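Putative NAD(P)H:FMN oxidoreductase (Porphyromonas gingivalis W83, PDB 3GE5) binds flavin mononucleotide as a cofactor, belongs to the nitroreductase family and probably acts as an oxidoreductase. Local coordinates at residues R41-R46 against Q92-G97; A55-G60 against T129-E134; F74-E79 against A98-I103; T143-F148 against I168-Y173. All coordinates share one frame; numbering follows the deposited sequence.

Contact 1. Residues R41-R46 against Q92-G97; sequences RKFIDR and QPWFPG. With FMN (flavin mononucleotide), chain C; EDO (1,2-ethanediol), chain I.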
# COMPACT_ATOMS: atom_id res chain seq x y z
N ARG A 41 3.00 3.30 19.05
CA ARG A 41 2.57 4.67 19.38
C ARG A 41 3.34 5.32 20.50
O ARG A 41 3.12 6.49 20.81
CB ARG A 41 1.08 4.66 19.69
CG ARG A 41 0.21 4.32 18.49
CD ARG A 41 -1.28 4.25 18.86
NE ARG A 41 -2.14 3.77 17.78
CZ ARG A 41 -2.36 2.49 17.45
NH1 ARG A 41 -1.77 1.48 18.10
NH2 ARG A 41 -3.19 2.21 16.45
N LYS A 42 4.24 4.56 21.13
CA LYS A 42 5.00 5.02 22.28
C LYS A 42 6.47 4.80 21.98
O LYS A 42 6.85 3.72 21.58
CB LYS A 42 4.55 4.26 23.53
CG LYS A 42 3.11 4.56 23.96
CD LYS A 42 3.07 5.94 24.66
CE LYS A 42 1.84 6.76 24.35
NZ LYS A 42 2.08 8.21 24.77
N PHE A 43 7.27 5.87 22.11
CA PHE A 43 8.63 5.89 21.60
C PHE A 43 9.64 6.27 22.68
O PHE A 43 9.29 6.92 23.67
CB PHE A 43 8.72 6.93 20.47
CG PHE A 43 7.77 6.65 19.34
CD1 PHE A 43 8.13 5.76 18.32
CD2 PHE A 43 6.51 7.22 19.30
CE1 PHE A 43 7.26 5.46 17.27
CE2 PHE A 43 5.62 6.93 18.25
CZ PHE A 43 5.99 6.04 17.24
N ILE A 44 10.89 5.85 22.50
CA ILE A 44 11.97 6.28 23.39
C ILE A 44 12.71 7.45 22.74
O ILE A 44 12.44 7.79 21.59
CB ILE A 44 12.92 5.12 23.74
CG1 ILE A 44 13.52 4.51 22.46
CG2 ILE A 44 12.17 4.07 24.54
CD1 ILE A 44 14.54 3.39 22.69
N ASP A 45 13.62 8.06 23.48
CA ASP A 45 14.35 9.23 23.00
C ASP A 45 15.44 8.98 21.97
O ASP A 45 15.96 9.92 21.38
CB ASP A 45 14.95 9.98 24.20
CG ASP A 45 13.89 10.68 25.02
OD1 ASP A 45 12.75 10.82 24.49
OD2 ASP A 45 14.18 11.09 26.17
N ARG A 46 15.80 7.73 21.75
CA ARG A 46 16.92 7.45 20.88
C ARG A 46 16.74 8.14 19.53
O ARG A 46 15.72 7.97 18.90
CB ARG A 46 17.07 5.95 20.70
CG ARG A 46 18.29 5.55 19.91
CD ARG A 46 18.42 4.06 19.85
NE ARG A 46 19.30 3.68 18.77
CZ ARG A 46 19.52 2.43 18.37
NH1 ARG A 46 18.91 1.41 18.98
NH2 ARG A 46 20.35 2.20 17.36
N GLN A 92 -5.38 12.89 19.11
CA GLN A 92 -5.01 11.62 19.73
C GLN A 92 -3.84 11.86 20.66
O GLN A 92 -2.80 12.35 20.23
CB GLN A 92 -4.67 10.59 18.66
CG GLN A 92 -5.89 10.26 17.78
CD GLN A 92 -5.64 9.21 16.73
OE1 GLN A 92 -4.52 9.03 16.24
NE2 GLN A 92 -6.72 8.55 16.30
N PRO A 93 -4.01 11.56 21.96
CA PRO A 93 -2.94 11.90 22.90
C PRO A 93 -1.52 11.39 22.59
O PRO A 93 -0.54 12.07 22.89
CB PRO A 93 -3.46 11.30 24.23
CG PRO A 93 -4.94 11.35 24.08
CD PRO A 93 -5.21 11.04 22.65
N TRP A 94 -1.39 10.21 21.99
CA TRP A 94 -0.07 9.66 21.69
C TRP A 94 0.68 10.44 20.60
O TRP A 94 1.90 10.45 20.57
CB TRP A 94 -0.18 8.18 21.27
CG TRP A 94 -0.77 7.99 19.91
CD1 TRP A 94 -2.10 7.86 19.62
CD2 TRP A 94 -0.08 7.97 18.66
NE1 TRP A 94 -2.28 7.76 18.28
CE2 TRP A 94 -1.06 7.81 17.65
CE3 TRP A 94 1.28 8.10 18.27
CZ2 TRP A 94 -0.73 7.77 16.29
CZ3 TRP A 94 1.60 8.02 16.92
CH2 TRP A 94 0.58 7.87 15.95
N PHE A 95 -0.06 11.07 19.69
CA PHE A 95 0.52 11.62 18.46
C PHE A 95 1.71 12.56 18.63
O PHE A 95 2.72 12.44 17.92
CB PHE A 95 -0.59 12.28 17.64
CG PHE A 95 -0.12 12.89 16.33
CD1 PHE A 95 0.30 14.21 16.27
CD2 PHE A 95 -0.13 12.15 15.16
CE1 PHE A 95 0.70 14.77 15.07
CE2 PHE A 95 0.31 12.71 13.94
CZ PHE A 95 0.69 14.03 13.91
N PRO A 96 1.62 13.52 19.56
CA PRO A 96 2.77 14.41 19.72
C PRO A 96 4.04 13.79 20.32
O PRO A 96 5.03 14.49 20.47
CB PRO A 96 2.24 15.54 20.62
CG PRO A 96 1.05 15.02 21.25
CD PRO A 96 0.49 13.92 20.41
N GLY A 97 4.02 12.51 20.65
CA GLY A 97 5.20 11.82 21.18
C GLY A 97 6.13 11.20 20.13
O GLY A 97 7.17 10.66 20.49
N1 FMN C . -3.82 4.47 14.43
C2 FMN C . -3.95 5.61 15.18
O2 FMN C . -3.72 5.59 16.39
N3 FMN C . -4.37 6.80 14.60
C4 FMN C . -4.67 6.90 13.25
O4 FMN C . -5.08 7.99 12.74
C4A FMN C . -4.53 5.74 12.49
N5 FMN C . -4.87 5.80 11.15
C5A FMN C . -4.61 4.72 10.35
C6 FMN C . -4.85 4.85 8.98
C7 FMN C . -4.57 3.77 8.15
C7M FMN C . -4.83 3.85 6.68
C8 FMN C . -4.03 2.60 8.68
C8M FMN C . -3.69 1.44 7.80
C9 FMN C . -3.83 2.47 10.03
C9A FMN C . -4.10 3.52 10.90
N10 FMN C . -3.89 3.41 12.29
C10 FMN C . -4.09 4.53 13.07
C1' FMN C . -3.21 2.21 12.89
C2' FMN C . -4.26 1.10 12.99
O2' FMN C . -5.02 1.29 14.17
C3' FMN C . -3.63 -0.30 12.96
O3' FMN C . -2.84 -0.44 11.77
C4' FMN C . -4.65 -1.44 13.08
O4' FMN C . -5.35 -1.42 14.33
C5' FMN C . -4.01 -2.82 12.93
O5' FMN C . -3.06 -3.00 13.95
P FMN C . -1.59 -3.42 13.61
O1P FMN C . -1.05 -2.28 12.76
O2P FMN C . -1.59 -4.73 12.84
O3P FMN C . -0.85 -3.42 14.93
C1 EDO I . -3.65 7.08 23.18
O1 EDO I . -3.50 8.29 22.50
C2 EDO I . -3.05 7.18 24.57
O2 EDO I . -1.69 7.62 24.49
O HOH W 1 3.47 8.72 21.97

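Contact 2. Residues A55-G60 against T129-E134; sequences AILEAG and TYMMLE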
# COMPACT_ATOMS: atom_id res chain seq x y z
N ALA A 55 16.79 5.78 4.02
CA ALA A 55 16.29 4.49 3.50
C ALA A 55 14.79 4.44 3.44
O ALA A 55 14.20 3.89 2.47
CB ALA A 55 16.85 3.29 4.32
N ILE A 56 14.14 4.93 4.50
CA ILE A 56 12.67 4.97 4.52
C ILE A 56 12.17 5.80 3.32
O ILE A 56 11.26 5.37 2.61
CB ILE A 56 12.14 5.51 5.86
CG1 ILE A 56 12.39 4.53 7.02
CG2 ILE A 56 10.62 5.77 5.77
CD1 ILE A 56 12.23 5.18 8.41
N LEU A 57 12.75 6.99 3.13
CA LEU A 57 12.37 7.86 2.03
C LEU A 57 12.65 7.24 0.65
O LEU A 57 11.84 7.33 -0.27
CB LEU A 57 13.04 9.25 2.22
CG LEU A 57 12.52 10.01 3.46
CD1 LEU A 57 13.51 11.13 3.75
CD2 LEU A 57 11.10 10.51 3.22
N GLU A 58 13.77 6.52 0.54
CA GLU A 58 14.10 5.81 -0.68
C GLU A 58 13.04 4.76 -1.03
O GLU A 58 12.63 4.64 -2.19
CB GLU A 58 15.49 5.15 -0.57
CG GLU A 58 15.90 4.32 -1.79
CD GLU A 58 16.24 5.16 -3.01
OE1 GLU A 58 16.17 6.41 -2.95
OE2 GLU A 58 16.61 4.53 -4.04
N ALA A 59 12.58 4.03 -0.02
CA ALA A 59 11.51 3.05 -0.21
C ALA A 59 10.25 3.70 -0.79
O ALA A 59 9.64 3.17 -1.71
CB ALA A 59 11.16 2.32 1.09
N GLY A 60 9.88 4.86 -0.24
CA GLY A 60 8.76 5.60 -0.78
C GLY A 60 8.96 6.01 -2.25
O GLY A 60 8.06 5.83 -3.09
N THR A 129 2.93 2.45 2.42
CA THR A 129 3.11 1.03 2.79
C THR A 129 4.60 0.66 2.67
O THR A 129 5.18 0.03 3.56
CB THR A 129 2.22 0.08 1.94
OG1 THR A 129 0.83 0.40 2.14
CG2 THR A 129 2.50 -1.44 2.33
N TYR A 130 5.22 1.05 1.56
CA TYR A 130 6.66 0.81 1.37
C TYR A 130 7.45 1.43 2.51
O TYR A 130 8.41 0.83 3.03
CB TYR A 130 7.13 1.38 0.02
CG TYR A 130 7.04 0.40 -1.13
CD1 TYR A 130 5.88 -0.32 -1.37
CD2 TYR A 130 8.12 0.20 -1.99
CE1 TYR A 130 5.82 -1.26 -2.39
CE2 TYR A 130 8.06 -0.71 -3.04
CZ TYR A 130 6.92 -1.44 -3.22
OH TYR A 130 6.86 -2.35 -4.24
N MSE A 131 7.09 2.64 2.89
CA MSE A 131 7.86 3.37 3.92
C MSE A 131 7.66 2.72 5.31
O MSE A 131 8.61 2.57 6.12
CB MSE A 131 7.54 4.88 3.94
CG MSE A 131 8.05 5.61 2.71
SE MSE A 131 7.93 7.51 2.79
CE MSE A 131 6.00 7.72 2.75
N MSE A 132 6.42 2.36 5.62
CA MSE A 132 6.09 1.63 6.86
C MSE A 132 6.90 0.33 6.96
O MSE A 132 7.50 0.01 7.99
CB MSE A 132 4.58 1.30 6.88
CG MSE A 132 4.15 0.46 8.05
SE MSE A 132 2.26 0.09 8.08
CE MSE A 132 2.16 -1.06 6.52
N LEU A 133 6.89 -0.45 5.88
CA LEU A 133 7.64 -1.71 5.84
C LEU A 133 9.15 -1.49 5.92
O LEU A 133 9.86 -2.21 6.66
CB LEU A 133 7.24 -2.47 4.57
CG LEU A 133 5.78 -2.94 4.52
CD1 LEU A 133 5.48 -3.61 3.13
CD2 LEU A 133 5.45 -3.90 5.67
N GLU A 134 9.64 -0.46 5.24
CA GLU A 134 11.06 -0.16 5.35
C GLU A 134 11.47 0.21 6.78
O GLU A 134 12.51 -0.28 7.27
CB GLU A 134 11.42 0.97 4.37
CG GLU A 134 12.93 1.29 4.35
CD GLU A 134 13.79 0.13 3.77
OE1 GLU A 134 13.24 -0.76 3.09
OE2 GLU A 134 15.05 0.13 3.97

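Contact 3. Residues F74-E79 against A98-I103; sequences FLVVRE and APIYII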
# COMPACT_ATOMS: atom_id res chain seq x y z
N PHE A 74 6.98 13.91 -0.20
CA PHE A 74 7.18 13.55 1.22
C PHE A 74 7.73 14.74 1.99
O PHE A 74 8.85 15.22 1.74
CB PHE A 74 8.12 12.34 1.34
CG PHE A 74 7.75 11.21 0.42
CD1 PHE A 74 6.51 10.61 0.49
CD2 PHE A 74 8.66 10.77 -0.54
CE1 PHE A 74 6.20 9.55 -0.37
CE2 PHE A 74 8.35 9.73 -1.41
CZ PHE A 74 7.10 9.13 -1.33
N LEU A 75 6.92 15.23 2.93
CA LEU A 75 7.29 16.37 3.78
C LEU A 75 7.69 15.84 5.16
O LEU A 75 6.84 15.36 5.92
CB LEU A 75 6.14 17.37 3.87
CG LEU A 75 6.32 18.57 4.83
CD1 LEU A 75 7.58 19.37 4.59
CD2 LEU A 75 5.08 19.44 4.70
N VAL A 76 9.00 15.86 5.43
CA VAL A 76 9.56 15.30 6.66
C VAL A 76 9.52 16.37 7.74
O VAL A 76 9.94 17.53 7.48
CB VAL A 76 11.02 14.82 6.45
CG1 VAL A 76 11.58 14.36 7.76
CG2 VAL A 76 11.08 13.71 5.36
N VAL A 77 8.98 16.02 8.92
CA VAL A 77 8.93 16.96 10.05
C VAL A 77 9.61 16.25 11.23
O VAL A 77 9.12 15.28 11.76
CB VAL A 77 7.49 17.40 10.37
CG1 VAL A 77 7.47 18.23 11.66
CG2 VAL A 77 6.91 18.18 9.16
N ARG A 78 10.78 16.75 11.61
CA ARG A 78 11.50 16.17 12.75
C ARG A 78 12.17 17.19 13.67
O ARG A 78 12.51 16.85 14.80
CB ARG A 78 12.53 15.15 12.28
CG ARG A 78 13.52 15.71 11.35
CD ARG A 78 14.63 14.75 11.12
NE ARG A 78 15.46 15.24 10.04
CZ ARG A 78 16.62 14.71 9.68
NH1 ARG A 78 17.10 13.64 10.31
NH2 ARG A 78 17.29 15.26 8.66
N GLU A 79 12.36 18.43 13.22
CA GLU A 79 12.90 19.47 14.11
C GLU A 79 11.81 19.92 15.06
O GLU A 79 10.60 19.81 14.79
CB GLU A 79 13.41 20.67 13.32
CG GLU A 79 14.57 20.33 12.45
CD GLU A 79 15.08 21.54 11.69
OE1 GLU A 79 14.42 22.63 11.77
OE2 GLU A 79 16.11 21.37 11.01
N ALA A 98 5.76 11.23 18.82
CA ALA A 98 6.58 10.61 17.77
C ALA A 98 7.75 11.50 17.38
O ALA A 98 7.56 12.71 17.12
CB ALA A 98 5.70 10.27 16.53
N PRO A 99 8.98 10.96 17.34
CA PRO A 99 10.11 11.75 16.96
C PRO A 99 10.12 12.28 15.56
O PRO A 99 10.67 13.34 15.34
CB PRO A 99 11.30 10.79 17.09
CG PRO A 99 10.82 9.64 17.80
CD PRO A 99 9.37 9.61 17.79
N ILE A 100 9.60 11.49 14.61
CA ILE A 100 9.63 11.86 13.20
C ILE A 100 8.27 11.66 12.59
O ILE A 100 7.62 10.65 12.84
CB ILE A 100 10.68 11.03 12.40
CG1 ILE A 100 12.07 11.31 12.96
CG2 ILE A 100 10.65 11.42 10.88
CD1 ILE A 100 13.21 10.60 12.24
N TYR A 101 7.87 12.63 11.77
CA TYR A 101 6.66 12.49 10.96
C TYR A 101 7.00 12.62 9.47
O TYR A 101 7.73 13.54 9.07
CB TYR A 101 5.62 13.54 11.31
CG TYR A 101 5.31 13.64 12.78
CD1 TYR A 101 4.27 12.91 13.34
CD2 TYR A 101 6.04 14.51 13.60
CE1 TYR A 101 3.95 13.03 14.70
CE2 TYR A 101 5.73 14.65 14.94
CZ TYR A 101 4.70 13.91 15.48
OH TYR A 101 4.43 14.07 16.83
N ILE A 102 6.50 11.70 8.66
CA ILE A 102 6.58 11.85 7.21
C ILE A 102 5.15 12.09 6.68
O ILE A 102 4.30 11.16 6.71
CB ILE A 102 7.22 10.64 6.49
CG1 ILE A 102 8.61 10.33 7.06
CG2 ILE A 102 7.27 10.90 4.98
CD1 ILE A 102 9.22 8.94 6.56
N ILE A 103 4.91 13.34 6.28
CA ILE A 103 3.58 13.75 5.76
C ILE A 103 3.58 13.44 4.29
O ILE A 103 4.34 14.05 3.52
CB ILE A 103 3.28 15.24 5.97
CG1 ILE A 103 3.58 15.65 7.42
CG2 ILE A 103 1.82 15.56 5.53
CD1 ILE A 103 3.37 17.10 7.78
O HOH W 2 12.80 14.45 16.40

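Contact 4. Residues T143-F148 against I168-Y173; sequences TWVCAF and ILALGY. With FMN (flavin mononucleotide), chain C.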
# COMPACT_ATOMS: atom_id res chain seq x y z
N THR A 143 3.39 4.19 13.31
CA THR A 143 1.95 4.11 13.08
C THR A 143 1.56 4.99 11.90
O THR A 143 2.03 6.11 11.78
CB THR A 143 1.13 4.51 14.37
OG1 THR A 143 1.43 3.60 15.41
CG2 THR A 143 -0.38 4.51 14.12
N TRP A 144 0.76 4.43 11.02
CA TRP A 144 0.12 5.16 9.93
C TRP A 144 -1.00 5.98 10.50
O TRP A 144 -1.84 5.44 11.23
CB TRP A 144 -0.45 4.14 8.96
CG TRP A 144 -0.97 4.63 7.64
CD1 TRP A 144 -1.79 5.71 7.39
CD2 TRP A 144 -0.77 3.97 6.40
NE1 TRP A 144 -2.08 5.77 6.04
CE2 TRP A 144 -1.47 4.71 5.41
CE3 TRP A 144 -0.05 2.83 6.01
CZ2 TRP A 144 -1.45 4.36 4.06
CZ3 TRP A 144 -0.05 2.47 4.64
CH2 TRP A 144 -0.75 3.25 3.70
N VAL A 145 -1.02 7.27 10.19
CA VAL A 145 -2.01 8.24 10.74
C VAL A 145 -2.84 8.92 9.63
O VAL A 145 -2.29 9.56 8.72
CB VAL A 145 -1.35 9.34 11.62
CG1 VAL A 145 -2.40 10.28 12.16
CG2 VAL A 145 -0.51 8.67 12.76
N CYS A 146 -4.16 8.76 9.71
CA CYS A 146 -5.11 9.51 8.86
C CYS A 146 -6.08 10.36 9.67
O CYS A 146 -6.75 11.23 9.10
CB CYS A 146 -5.88 8.54 8.00
SG CYS A 146 -4.88 7.82 6.67
N ALA A 147 -6.12 10.17 11.01
CA ALA A 147 -7.00 10.99 11.85
C ALA A 147 -6.29 12.30 12.21
O ALA A 147 -5.74 12.43 13.29
CB ALA A 147 -7.46 10.22 13.12
N PHE A 148 -6.36 13.27 11.30
CA PHE A 148 -5.79 14.60 11.51
C PHE A 148 -6.53 15.61 10.67
O PHE A 148 -7.20 15.26 9.73
CB PHE A 148 -4.28 14.66 11.24
CG PHE A 148 -3.87 14.43 9.81
CD1 PHE A 148 -3.65 13.15 9.33
CD2 PHE A 148 -3.61 15.52 8.96
CE1 PHE A 148 -3.31 12.93 7.99
CE2 PHE A 148 -3.22 15.31 7.66
CZ PHE A 148 -3.07 14.01 7.18
N ILE A 168 0.04 10.38 7.33
CA ILE A 168 1.31 10.70 8.01
C ILE A 168 1.91 9.45 8.63
O ILE A 168 1.20 8.70 9.32
CB ILE A 168 1.08 11.72 9.14
CG1 ILE A 168 0.46 13.03 8.61
CG2 ILE A 168 2.40 12.00 9.91
CD1 ILE A 168 0.02 14.03 9.68
N LEU A 169 3.17 9.18 8.37
CA LEU A 169 3.85 8.05 9.02
C LEU A 169 4.54 8.63 10.23
O LEU A 169 5.44 9.43 10.09
CB LEU A 169 4.86 7.36 8.09
CG LEU A 169 5.43 6.03 8.63
CD1 LEU A 169 4.28 5.00 8.79
CD2 LEU A 169 6.57 5.47 7.72
N ALA A 170 4.07 8.23 11.42
CA ALA A 170 4.69 8.63 12.69
C ALA A 170 5.65 7.52 13.12
O ALA A 170 5.24 6.37 13.20
CB ALA A 170 3.65 8.86 13.76
N LEU A 171 6.92 7.86 13.32
CA LEU A 171 7.96 6.83 13.49
C LEU A 171 9.07 7.23 14.48
O LEU A 171 9.29 8.40 14.74
CB LEU A 171 8.59 6.44 12.14
CG LEU A 171 9.43 7.50 11.44
CD1 LEU A 171 10.91 7.23 11.63
CD2 LEU A 171 9.05 7.53 9.95
N GLY A 172 9.75 6.21 14.98
CA GLY A 172 10.86 6.37 15.89
C GLY A 172 11.24 5.01 16.45
O GLY A 172 10.75 3.96 16.00
N TYR A 173 12.13 5.00 17.43
CA TYR A 173 12.41 3.78 18.17
C TYR A 173 11.31 3.55 19.18
O TYR A 173 11.02 4.41 20.02
CB TYR A 173 13.79 3.80 18.84
CG TYR A 173 14.92 3.57 17.88
CD1 TYR A 173 15.19 2.28 17.41
CD2 TYR A 173 15.69 4.62 17.41
CE1 TYR A 173 16.21 2.05 16.51
CE2 TYR A 173 16.71 4.41 16.50
CZ TYR A 173 16.97 3.12 16.06
OH TYR A 173 17.98 2.87 15.15
N1 FMN C . -3.82 4.47 14.43
C2 FMN C . -3.95 5.61 15.18
O2 FMN C . -3.72 5.59 16.39
N3 FMN C . -4.37 6.80 14.60
C4 FMN C . -4.67 6.90 13.25
O4 FMN C . -5.08 7.99 12.74
C4A FMN C . -4.53 5.74 12.49
N5 FMN C . -4.87 5.80 11.15
C5A FMN C . -4.61 4.72 10.35
C6 FMN C . -4.85 4.85 8.98
C7 FMN C . -4.57 3.77 8.15
C7M FMN C . -4.83 3.85 6.68
C8 FMN C . -4.03 2.60 8.68
C8M FMN C . -3.69 1.44 7.80
C9 FMN C . -3.83 2.47 10.03
C9A FMN C . -4.10 3.52 10.90
N10 FMN C . -3.89 3.41 12.29
C10 FMN C . -4.09 4.53 13.07
C1' FMN C . -3.21 2.21 12.89
C2' FMN C . -4.26 1.10 12.99
O2' FMN C . -5.02 1.29 14.17
C3' FMN C . -3.63 -0.30 12.96
O3' FMN C . -2.84 -0.44 11.77
C4' FMN C . -4.65 -1.44 13.08
O4' FMN C . -5.35 -1.42 14.33
C5' FMN C . -4.01 -2.82 12.93
O5' FMN C . -3.06 -3.00 13.95
P FMN C . -1.59 -3.42 13.61
O1P FMN C . -1.05 -2.28 12.76
O2P FMN C . -1.59 -4.73 12.84
O3P FMN C . -0.85 -3.42 14.93

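Contact 1. Residues R41-R46 against Q92-G97
Trp94 and Arg41 carry most of this contact, with Phe43 next. The aliphatic part of Arg41 lies over one face of the indole. Arg41 CD sits above the five-membered ring of Trp94, 3.6 Å from its centroid and 6° off the normal, a clear CH-pi contact. CB and CG continue the cover toward CD2. The Arg41 chain stays extended from CG to NE, which carries the guanidinium past the ring to the flavin. Its plane stands at 90° to the indole, and any cation-pi attraction is weak at most. Arg41 NE gives a nearly straight hydrogen bond to FMN O2 at 2.8 Å. Arg41 NH2 reaches FMN N1 at 3.1 Å and adds a weak bond to O2. Trp94 NE1 also donates, weakly, to FMN O2. Trp94 NE1 gives a bent bond to Gln92 OE1 at 3.3 Å, coming from above the carbonyl plane. Gln92 OE1 also accepts from FMN N3 at 2.8 Å, nearly in line. The pyrimidine edge of the flavin is therefore read at O2, N1 and N3. A cation close to N1 and O2 would probably stabilise negative charge on the reduced flavin. Phe43 CE2 meets Trp94 CZ3 at 4.4 Å, and Phe43 CD2 lies 3.7 Å from Gly97 O. A water joins Arg41 O, Trp94 O and Lys42 NZ. Segment 41-46 is loop between helices 29-34 and 50-62. Segment 92-97, a beta turn running into a short 3-10 segment, lies between helix 80-86 and strand 100-107. Arg41 and Trp94 rest on Thr143 of strand 141-145.

Contact 2. Residues A55-G60 against T129-E134
Tyr130 meets the opposing helix at Ala59. Its ring atom CD2 lies 3.3 Å from Ala59 O, and Tyr130 CB also lies near that oxygen. The ring itself stacks with Phe34 of the second subunit. Met131, present as selenomethionine, comes next and gives up the most surface here. Its CG lies 3.2 Å from Ile56 O and 3.6 Å from Gly60 CA, so the chain runs close over the backbone where Gly60 has no side chain. Met131 CB meets Ile56 CG2 at 3.7 Å, and the two side chains cross at about a right angle. The selenium goes on to Leu57 CD2, and beyond it Met131 packs on Phe74 and Ile102 of the sheet. This is a close antiparallel helix pair, with segment axes 7.7 Å apart and 149° between their directions. It belongs to the alpha+beta fold of the nitroreductase family, whose long central helix lies at the dimer interface. Here helix 120-137 has that place: Thr129 and Leu133 each pack on their own counterparts in the second subunit. One turn after Tyr130 comes Glu134. Its CB meets Ala59 CB at 3.6 Å. Glu134 CG stands anti to the backbone N (chi1 -176°), which lays it against Ile56 CA at 3.7 Å. A bend at chi2 then brings carboxylate OE2 of Glu134 to within 3.7 Å of Ala55 CB.

Contact 3. Residues F74-E79 against A98-I103
Leu75 and Ile103 face each other as a hydrogen-bonded antiparallel pair, with Leu75 CB 4.1 Å from Ile103 CB. Val77 and Tyr101 form the next hydrogen-bonded pair, and their side chains project from the same face of the sheet. The diagonal between the pairs is filled by Ile103. Its CG1 stands beside the backbone N (chi1 -49°), and this directs Ile103 CD1 to Val77 CG2 at 3.9 Å; the two side chains lie obliquely to one another. The Tyr101 ring turns its CD2 edge to Val77 O at 3.7 Å, with the oxygen near the ring plane. Its hydroxyl is bound to Phe95 O. On the other face Val76 and Ile102 are a non-hydrogen-bonded pair. Ile102 CG2 reaches diagonally across to Phe74 CB, 4.0 Å distant, while Val76 CG1 turns to Ile100 CG2. Helix 50-62 covers this face, with Leu57 on Phe74 and Val76 and Ile56 on Ile102. Past the paired strands, Arg78 lays CB against Ile100 CG1 at 3.9 Å and sends its guanidinium to a salt bridge with Glu50. A water there donates to both Arg78 O and Pro99 O. On its far edge, strand 74-77 pairs in parallel with a strand of the second subunit, so the sheet continues across the interface. Between the segments, N and O of Leu75 bond with those of Ile103, and N and O of Val77 with those of Tyr101, all close to straight. The side chains meet one another through hydrocarbon, so across these two segments the directional bonds are those of the backbone.

Contact 4. Residues T143-F148 against I168-Y173
Ile168 places its CD1 squarely over the ring of Phe148, 3.7 Å from the centroid, in a CH-pi contact. Phe148 CG sits between its backbone N and carbonyl carbon (chi1 66°), which brings that face round to Ile168. Val145 packs CB to CB on Ile168 and sets CG2 near Ala170 CB. These side chains are held by four backbone bonds between antiparallel strands. Thr143 exchanges two with Ala170, and Val145 exchanges two with Ile168. Leu169 tucks CD1 near Thr143 O from the opposite face. Further out, strand 141-145 and the loop after it hold the flavin. Ala147 N donates to FMN O4 at 3.0 Å, and Cys146 N donates to FMN O4 at 3.3 Å and weakly to N5. Thr143 CG2 lies 3.5 Å from FMN N1, while its OG1 is bound to Val40 O. Trp144 has FMN C7M over one face, offset toward the rim and 3.4 Å above the plane. In the next shell, strand 100-107 flanks Ile168 and Ala170 through Tyr101. Arg114 of the second subunit binds Cys146 O, and Trp112 of that subunit packs on Cys146 and Ala147. Backbone amides facing flavin O4 and N5, at the end of the strand outermost in this chain's sheet and close to the subunit interface, are consistent with the FMN site of the nitroreductase family.

Contacts 3 and 4 belong to one antiparallel sheet, with centres about 9 Å apart. Strands 100-107 and 163-172 are neighbours in it and join them by backbone bonds between Ile102 and Leu169 and between Ile100 and Leu171. Contact 2 packs its helices on one face of this sheet. Contact 1 lies toward the surface, about 20 Å from contact 2 between centres and about 10 Å from contact 4. Along the chain contact 3 is nested within contact 2, contact 1 crosses both, and contact 4 follows. The flavin is thus met both by contact 1, which joins the sheet at Tyr101 and Tyr173, and by the sheet strand of contact 4. Contacts 2, 3 and 4 also touch the second subunit.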